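PDB 2B1X: naphthalene dioxygenase large subunit from Rhodococcus sp., which forms the large subunit of a Rieske-type non-haem iron dioxygenase, holding a [2Fe-2S] cluster and an iron ion in separate domains. Local coordinates for residues G83-R89 and D139-M145; D76-R82 and S116-S120. The contacts are given in a common frame with arbitrary orientation. Residue numbers count along the deposited sequence, not the author numbering.

Both contacts lie in the Rieske [2Fe-2S] domain, on the same side of the chain's centre and with their own centres about 12 Å apart. They share strand 81-85, an outer strand of a four-stranded antiparallel sheet: interaction 2 takes the turn leading into it and its first two residues, interaction 1 residues 83-85 and the loop running on to the cluster. Along the chain the segments alternate, 76-82, 83-89, 116-120 and 139-145. The contacts touch directly, probably by hydrogen bonds from His-84 NE2 to Asn-117 O (2.8 Å) and from Leu-142 N to Gly-119 O (2.9 Å). Segment 116-120 thus bonds to both strand 81-85 and loop 139-145, making one continuous patch of the domain.

Interaction 1 (G83-R89 and D139-M145); sequences GHLNACR and DWNLRPM. With FES (Fe2/s2 (inorganic) cluster), chain H.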
ATOM      1  N   GLY A  83      19.358  21.916  16.747  1.00 14.89           N
ATOM      2  CA  GLY A  83      18.847  20.865  15.894  1.00 14.86           C
ATOM      3  C   GLY A  83      19.427  19.546  16.402  1.00 14.83           C
ATOM      4  O   GLY A  83      20.636  19.358  16.351  1.00 14.82           O
ATOM      5  N   HIS A  84      18.553  18.668  16.912  1.00 13.34           N
ATOM      6  CA  HIS A  84      18.931  17.392  17.510  1.00 12.49           C
ATOM      7  C   HIS A  84      18.355  16.252  16.719  1.00 11.90           C
ATOM      8  O   HIS A  84      17.148  16.228  16.499  1.00 11.07           O
ATOM      9  CB  HIS A  84      18.281  17.222  18.889  1.00 12.37           C
ATOM     10  CG  HIS A  84      18.510  18.339  19.848  1.00 13.96           C
ATOM     11  ND1 HIS A  84      19.774  18.724  20.270  1.00 13.88           N
ATOM     12  CD2 HIS A  84      17.631  19.103  20.535  1.00 12.52           C
ATOM     13  CE1 HIS A  84      19.657  19.713  21.135  1.00 13.26           C
ATOM     14  NE2 HIS A  84      18.369  19.943  21.331  1.00 13.81           N
ATOM     15  N   LEU A  85      19.165  15.258  16.359  1.00 12.08           N
ATOM     16  CA  LEU A  85      18.630  14.043  15.778  1.00 11.21           C
ATOM     17  C   LEU A  85      17.636  13.410  16.755  1.00 12.05           C
ATOM     18  O   LEU A  85      17.961  13.180  17.939  1.00 12.49           O
ATOM     19  CB  LEU A  85      19.761  13.036  15.426  1.00 10.46           C
ATOM     20  CG  LEU A  85      19.306  11.704  14.790  1.00 10.80           C
ATOM     21  CD1 LEU A  85      18.870  11.963  13.348  1.00  9.49           C
ATOM     22  CD2 LEU A  85      20.436  10.640  14.842  1.00  8.20           C
ATOM     23  N   ASN A  86      16.433  13.102  16.268  1.00 12.00           N
ATOM     24  CA  ASN A  86      15.363  12.618  17.130  1.00 11.76           C
ATOM     25  C   ASN A  86      15.448  11.114  17.405  1.00 12.38           C
ATOM     26  O   ASN A  86      14.516  10.342  17.108  1.00 12.34           O
ATOM     27  CB  ASN A  86      14.013  12.991  16.539  1.00 12.28           C
ATOM     28  CG  ASN A  86      12.866  12.731  17.498  1.00 12.92           C
ATOM     29  OD1 ASN A  86      13.073  12.574  18.696  1.00 13.76           O
ATOM     30  ND2 ASN A  86      11.646  12.647  16.959  1.00 12.73           N
ATOM     31  N   ALA A  87      16.565  10.716  17.999  1.00 12.45           N
ATOM     32  CA  ALA A  87      16.933   9.314  18.151  1.00 12.37           C
ATOM     33  C   ALA A  87      17.733   9.225  19.415  1.00 13.07           C
ATOM     34  O   ALA A  87      18.843   9.751  19.479  1.00 13.79           O
ATOM     35  CB  ALA A  87      17.762   8.824  16.940  1.00 11.54           C
ATOM     36  N   CYS A  88      17.169   8.567  20.427  1.00 12.49           N
ATOM     37  CA  CYS A  88      17.841   8.317  21.690  1.00 12.36           C
ATOM     38  C   CYS A  88      19.169   7.602  21.440  1.00 12.14           C
ATOM     39  O   CYS A  88      19.268   6.750  20.549  1.00 12.64           O
ATOM     40  CB  CYS A  88      16.937   7.457  22.591  1.00 12.27           C
ATOM     41  SG  CYS A  88      17.624   7.147  24.244  1.00 12.89           S
ATOM     42  N   ARG A  89      20.191   7.963  22.210  1.00 11.33           N
ATOM     43  CA  ARG A  89      21.541   7.460  22.013  1.00 10.55           C
ATOM     44  C   ARG A  89      21.689   6.028  22.520  1.00 10.72           C
ATOM     45  O   ARG A  89      22.683   5.383  22.248  1.00 10.72           O
ATOM     46  CB  ARG A  89      22.546   8.372  22.751  1.00 10.79           C
ATOM     47  CG  ARG A  89      22.622   9.819  22.176  1.00 11.52           C
ATOM     48  CD  ARG A  89      23.010   9.897  20.697  1.00 13.66           C
ATOM     49  NE  ARG A  89      24.255   9.177  20.417  1.00 14.00           N
ATOM     50  CZ  ARG A  89      25.488   9.681  20.564  1.00 16.36           C
ATOM     51  NH1 ARG A  89      25.678  10.923  21.025  1.00 14.15           N
ATOM     52  NH2 ARG A  89      26.553   8.930  20.265  1.00 16.40           N
ATOM     53  N   ASP A 139      29.238  12.033  26.722  1.00 14.45           N
ATOM     54  CA  ASP A 139      29.494  11.261  25.500  1.00 14.43           C
ATOM     55  C   ASP A 139      28.224  10.783  24.789  1.00 13.87           C
ATOM     56  O   ASP A 139      28.277  10.328  23.651  1.00 13.63           O
ATOM     57  CB  ASP A 139      30.387  10.064  25.778  1.00 14.29           C
ATOM     58  CG  ASP A 139      31.842  10.460  25.952  1.00 16.10           C
ATOM     59  OD1 ASP A 139      32.666   9.609  26.376  1.00 16.46           O
ATOM     60  OD2 ASP A 139      32.247  11.601  25.689  1.00 16.62           O
ATOM     61  N   TRP A 140      27.086  10.895  25.461  1.00 13.42           N
ATOM     62  CA  TRP A 140      25.827  10.409  24.899  1.00 12.63           C
ATOM     63  C   TRP A 140      24.711  11.445  24.855  1.00 12.70           C
ATOM     64  O   TRP A 140      23.534  11.101  25.076  1.00 11.93           O
ATOM     65  CB  TRP A 140      25.400   9.127  25.621  1.00 13.20           C
ATOM     66  CG  TRP A 140      26.561   8.157  25.610  1.00 13.55           C
ATOM     67  CD1 TRP A 140      27.483   7.987  26.586  1.00 14.40           C
ATOM     68  CD2 TRP A 140      26.963   7.302  24.525  1.00 14.81           C
ATOM     69  NE1 TRP A 140      28.430   7.075  26.193  1.00 13.25           N
ATOM     70  CE2 TRP A 140      28.151   6.654  24.925  1.00 13.77           C
ATOM     71  CE3 TRP A 140      26.461   7.053  23.236  1.00 15.30           C
ATOM     72  CZ2 TRP A 140      28.810   5.726  24.119  1.00 15.05           C
ATOM     73  CZ3 TRP A 140      27.117   6.117  22.431  1.00 16.70           C
ATOM     74  CH2 TRP A 140      28.272   5.468  22.877  1.00 14.61           C
ATOM     75  N   ASN A 141      25.075  12.685  24.507  1.00 11.60           N
ATOM     76  CA  ASN A 141      24.110  13.749  24.224  1.00 12.44           C
ATOM     77  C   ASN A 141      23.398  13.428  22.914  1.00 11.95           C
ATOM     78  O   ASN A 141      23.896  12.628  22.121  1.00 11.44           O
ATOM     79  CB  ASN A 141      24.812  15.119  24.123  1.00 12.25           C
ATOM     80  CG  ASN A 141      25.466  15.540  25.456  1.00 15.64           C
ATOM     81  OD1 ASN A 141      25.150  14.981  26.518  1.00 14.58           O
ATOM     82  ND2 ASN A 141      26.372  16.537  25.400  1.00 17.20           N
ATOM     83  N   LEU A 142      22.248  14.049  22.683  1.00 11.67           N
ATOM     84  CA  LEU A 142      21.570  13.900  21.393  1.00 11.98           C
ATOM     85  C   LEU A 142      22.522  14.385  20.309  1.00 12.71           C
ATOM     86  O   LEU A 142      23.244  15.399  20.495  1.00 11.76           O
ATOM     87  CB  LEU A 142      20.270  14.733  21.373  1.00 12.04           C
ATOM     88  CG  LEU A 142      19.150  14.268  22.319  1.00 11.64           C
ATOM     89  CD1 LEU A 142      17.941  15.227  22.249  1.00 11.23           C
ATOM     90  CD2 LEU A 142      18.712  12.825  22.053  1.00  9.05           C
ATOM     91  N   ARG A 143      22.533  13.673  19.184  1.00 12.95           N
ATOM     92  CA  ARG A 143      23.436  14.044  18.079  1.00 13.53           C
ATOM     93  C   ARG A 143      23.011  15.341  17.406  1.00 13.61           C
ATOM     94  O   ARG A 143      21.895  15.446  16.902  1.00 14.37           O
ATOM     95  CB  ARG A 143      23.558  12.937  17.037  1.00 12.83           C
ATOM     96  CG  ARG A 143      24.127  11.657  17.590  1.00 13.76           C
ATOM     97  CD  ARG A 143      24.174  10.538  16.563  1.00 13.90           C
ATOM     98  NE  ARG A 143      25.214  10.783  15.555  1.00 15.92           N
ATOM     99  CZ  ARG A 143      25.203  10.257  14.347  1.00 18.65           C
ATOM    100  NH1 ARG A 143      24.201   9.463  13.989  1.00 17.72           N
ATOM    101  NH2 ARG A 143      26.199  10.513  13.503  1.00 20.09           N
ATOM    102  N   PRO A 144      23.914  16.314  17.369  1.00 13.83           N
ATOM    103  CA  PRO A 144      23.607  17.594  16.745  1.00 14.01           C
ATOM    104  C   PRO A 144      23.526  17.434  15.227  1.00 14.15           C
ATOM    105  O   PRO A 144      24.181  16.551  14.651  1.00 13.11           O
ATOM    106  CB  PRO A 144      24.818  18.480  17.122  1.00 14.00           C
ATOM    107  CG  PRO A 144      25.666  17.712  18.044  1.00 14.58           C
ATOM    108  CD  PRO A 144      25.295  16.259  17.896  1.00 14.19           C
ATOM    109  N   MET A 145      22.682  18.244  14.607  1.00 14.30           N
ATOM    110  CA  MET A 145      22.799  18.539  13.170  1.00 14.99           C
ATOM    111  C   MET A 145      24.256  18.975  12.921  1.00 14.98           C
ATOM    112  O   MET A 145      24.731  19.897  13.577  1.00 15.85           O
ATOM    113  CB  MET A 145      21.846  19.689  12.821  1.00 15.11           C
ATOM    114  CG  MET A 145      21.919  20.208  11.367  1.00 16.10           C
ATOM    115  SD  MET A 145      21.369  18.872  10.234  1.00 18.01           S
ATOM    116  CE  MET A 145      19.585  19.017  10.582  1.00 16.81           C
TER
HETATM  117 FE1  FES H 501      16.778   3.153  25.939  1.00 20.90          FE
HETATM  118 FE2  FES H 501      16.010   5.601  24.936  1.00 20.79          FE
HETATM  119  S1  FES H 501      16.348   5.050  27.061  1.00 22.34           S
HETATM  120  S2  FES H 501      16.238   3.662  23.841  1.00 20.74           S
HETATM  121  O   HOH W   1      22.443  18.059  19.897  1.00 32.11           O
HETATM  122  O   HOH W   2      20.384  11.775  18.652  1.00 22.08           O
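The guanidinium of Arg-89 is held between two side chains of the facing segment, with Trp-140 CE3 over one face (3.5 Å from NH2) and Arg-143 CG over the other. At its edge, Arg-89 NH1 donates to Asn-141 O at 2.7 Å, so the arginine, bent by successive m rotamers, folds back onto the 139-145 backbone. Its charge is met by Glu-392 of the second subunit, whose Phe-387 and Thr-390 receive the Arg-143 guanidinium.

At the other end, 139-145 runs antiparallel alongside the end of strand 81-85 in a single beta bridge. Met-145 N donates to Gly-83 O (2.9 Å) and Leu-85 N to Arg-143 O (2.8 Å), on either side of the His-84 and Pro-144 pair. Beyond it the backbones diverge at the inverse gamma turn centred on Asn-86. One water fills the gap, donating to Leu-85 O and Ala-87 O and accepting from Arg-143 N. Leu-142 CD1 covers a face of the His-84 ring, 3.9 Å from His-84 CB.

Cys-88 turns away from 139-145 and binds FE2 through SG at 2.3 Å, sharing that iron with Cys-108. This is the first cluster-binding loop of a Rieske domain, packed against loop 139-145 at a subunit interface.

Interaction 2 (D76-R82 and S116-S120); sequences DEGGEIR and SNTGS
Two type I beta turns meet here, Asp-76 to Gly-79 and Ser-116 to Gly-119, with Asp-76 and Asn-117 nearest at 5.2 Å between CA atoms. Asp-76 starts extended (phi/psi -84/-179), its CB directed toward the other turn. Its p rotamer brings OD1 to Gly-78 N (2.9 Å), an Asx turn, and to Glu-80 N (3.0 Å). Glu-77 provides both hydrogen bonds between the segments: its N donates to Asn-117 OD1 (3.0 Å), and its OE2, reached by an m, m side chain, accepts from Asn-117 ND2 (3.3 Å). Asn-117 (p) also gives ND2 to Thr-103 O. Gly-79, at phi/psi 90/6, closes the turn, its N 2.9 Å from Asp-76 O; Asp-76 N returns to Glu-80 O at 2.8 Å. On strand 81-85, Arg-82 NE forms a salt bridge with Asp-76 OD2 (2.8 Å), and Glu-80 OE2 adds charge alone. Thr-118 O lies over a face of this guanidinium, 3.3 Å from NH1 at a poor angle. In the second turn, Thr-118 N donates to Ser-116 OG (3.2 Å), an ST turn, and Gly-119 N to Ser-116 O (2.7 Å). The arrangement joins two beta-hairpin turns of the Rieske domain, 69-75/81-85 and 114-116/121-123.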
ATOM      1  N   ASP A  76      16.280  26.438  23.014  1.00 15.69           N
ATOM      2  CA  ASP A  76      16.531  25.741  24.290  1.00 16.84           C
ATOM      3  C   ASP A  76      16.335  26.664  25.492  1.00 17.61           C
ATOM      4  O   ASP A  76      15.985  27.855  25.324  1.00 17.54           O
ATOM      5  CB  ASP A  76      17.880  24.987  24.304  1.00 15.80           C
ATOM      6  CG  ASP A  76      19.099  25.902  24.371  1.00 16.46           C
ATOM      7  OD1 ASP A  76      18.997  27.128  24.683  1.00 16.35           O
ATOM      8  OD2 ASP A  76      20.228  25.452  24.104  1.00 15.69           O
ATOM      9  N   GLU A  77      16.563  26.137  26.694  1.00 18.38           N
ATOM     10  CA  GLU A  77      16.327  26.928  27.910  1.00 19.91           C
ATOM     11  C   GLU A  77      17.284  28.130  28.086  1.00 19.48           C
ATOM     12  O   GLU A  77      16.994  29.025  28.870  1.00 20.22           O
ATOM     13  CB  GLU A  77      16.235  26.038  29.163  1.00 19.81           C
ATOM     14  CG  GLU A  77      15.099  25.007  29.081  1.00 25.05           C
ATOM     15  CD  GLU A  77      13.695  25.575  29.341  1.00 27.89           C
ATOM     16  OE1 GLU A  77      13.417  25.959  30.504  1.00 31.39           O
ATOM     17  OE2 GLU A  77      12.867  25.627  28.401  1.00 25.11           O
ATOM     18  N   GLY A  78      18.381  28.158  27.323  1.00 19.95           N
ATOM     19  CA  GLY A  78      19.275  29.310  27.254  1.00 20.17           C
ATOM     20  C   GLY A  78      19.009  30.247  26.088  1.00 20.58           C
ATOM     21  O   GLY A  78      19.716  31.252  25.929  1.00 21.24           O
ATOM     22  N   GLY A  79      17.996  29.934  25.272  1.00 20.46           N
ATOM     23  CA  GLY A  79      17.606  30.792  24.160  1.00 20.27           C
ATOM     24  C   GLY A  79      18.315  30.491  22.845  1.00 20.36           C
ATOM     25  O   GLY A  79      18.166  31.238  21.876  1.00 20.89           O
ATOM     26  N   GLU A  80      19.098  29.419  22.819  1.00 20.22           N
ATOM     27  CA  GLU A  80      19.858  29.035  21.638  1.00 20.73           C
ATOM     28  C   GLU A  80      19.036  28.123  20.716  1.00 19.44           C
ATOM     29  O   GLU A  80      18.266  27.298  21.190  1.00 18.43           O
ATOM     30  CB  GLU A  80      21.143  28.313  22.065  1.00 21.77           C
ATOM     31  CG  GLU A  80      22.137  28.092  20.919  1.00 28.37           C
ATOM     32  CD  GLU A  80      23.453  27.461  21.357  1.00 36.39           C
ATOM     33  OE1 GLU A  80      24.095  27.990  22.317  1.00 38.63           O
ATOM     34  OE2 GLU A  80      23.844  26.426  20.731  1.00 39.59           O
ATOM     35  N   ILE A  81      19.208  28.264  19.404  1.00 18.35           N
ATOM     36  CA  ILE A  81      18.514  27.398  18.452  1.00 17.48           C
ATOM     37  C   ILE A  81      19.351  26.147  18.303  1.00 16.94           C
ATOM     38  O   ILE A  81      20.542  26.241  18.028  1.00 16.34           O
ATOM     39  CB  ILE A  81      18.309  28.055  17.052  1.00 17.46           C
ATOM     40  CG1 ILE A  81      17.482  29.345  17.140  1.00 19.42           C
ATOM     41  CG2 ILE A  81      17.678  27.035  16.067  1.00 16.88           C
ATOM     42  CD1 ILE A  81      16.095  29.187  17.684  1.00 21.88           C
ATOM     43  N   ARG A  82      18.695  24.996  18.473  1.00 15.94           N
ATOM     44  CA  ARG A  82      19.300  23.679  18.371  1.00 16.32           C
ATOM     45  C   ARG A  82      18.607  22.860  17.317  1.00 15.90           C
ATOM     46  O   ARG A  82      17.426  23.085  17.041  1.00 15.44           O
ATOM     47  CB  ARG A  82      19.140  22.918  19.691  1.00 16.54           C
ATOM     48  CG  ARG A  82      19.710  23.631  20.865  1.00 17.85           C
ATOM     49  CD  ARG A  82      21.207  23.477  20.971  1.00 20.10           C
ATOM     50  NE  ARG A  82      21.780  24.222  22.092  1.00 22.74           N
ATOM     51  CZ  ARG A  82      22.952  23.924  22.641  1.00 24.82           C
ATOM     52  NH1 ARG A  82      23.663  22.886  22.175  1.00 24.95           N
ATOM     53  NH2 ARG A  82      23.416  24.652  23.659  1.00 25.01           N
ATOM     54  N   SER A 116      18.068  17.362  28.381  1.00 11.60           N
ATOM     55  CA  SER A 116      17.712  18.788  28.257  1.00 11.94           C
ATOM     56  C   SER A 116      17.374  19.131  26.820  1.00 12.34           C
ATOM     57  O   SER A 116      17.879  18.489  25.895  1.00 11.51           O
ATOM     58  CB  SER A 116      18.882  19.648  28.728  1.00 11.74           C
ATOM     59  OG  SER A 116      18.555  21.012  28.690  1.00 13.16           O
ATOM     60  N   ASN A 117      16.558  20.176  26.608  1.00 13.37           N
ATOM     61  CA  ASN A 117      16.333  20.672  25.243  1.00 13.69           C
ATOM     62  C   ASN A 117      17.601  21.309  24.650  1.00 13.54           C
ATOM     63  O   ASN A 117      17.688  21.609  23.463  1.00 14.14           O
ATOM     64  CB  ASN A 117      15.116  21.615  25.157  1.00 13.35           C
ATOM     65  CG  ASN A 117      15.183  22.753  26.128  1.00 14.55           C
ATOM     66  OD1 ASN A 117      16.252  23.107  26.648  1.00 13.59           O
ATOM     67  ND2 ASN A 117      14.026  23.350  26.390  1.00 14.61           N
ATOM     68  N   THR A 118      18.581  21.479  25.513  1.00 13.50           N
ATOM     69  CA  THR A 118      19.958  21.774  25.148  1.00 14.29           C
ATOM     70  C   THR A 118      20.592  20.607  24.324  1.00 14.49           C
ATOM     71  O   THR A 118      21.548  20.789  23.546  1.00 13.75           O
ATOM     72  CB  THR A 118      20.671  21.887  26.518  1.00 15.04           C
ATOM     73  OG1 THR A 118      21.001  23.245  26.823  1.00 16.94           O
ATOM     74  CG2 THR A 118      21.927  21.106  26.549  1.00 12.68           C
ATOM     75  N   GLY A 119      20.072  19.401  24.528  1.00 13.95           N
ATOM     76  CA  GLY A 119      20.660  18.186  23.937  1.00 14.29           C
ATOM     77  C   GLY A 119      21.442  17.329  24.932  1.00 14.37           C
ATOM     78  O   GLY A 119      21.727  16.151  24.669  1.00 14.77           O
ATOM     79  N   SER A 120      21.813  17.909  26.073  1.00 14.04           N
ATOM     80  CA  SER A 120      22.614  17.187  27.070  1.00 14.44           C
ATOM     81  C   SER A 120      21.816  16.074  27.737  1.00 13.25           C
ATOM     82  O   SER A 120      20.673  16.297  28.172  1.00 11.91           O
ATOM     83  CB  SER A 120      23.134  18.134  28.160  1.00 14.65           C
ATOM     84  OG  SER A 120      24.038  19.080  27.614  1.00 18.86           O
TER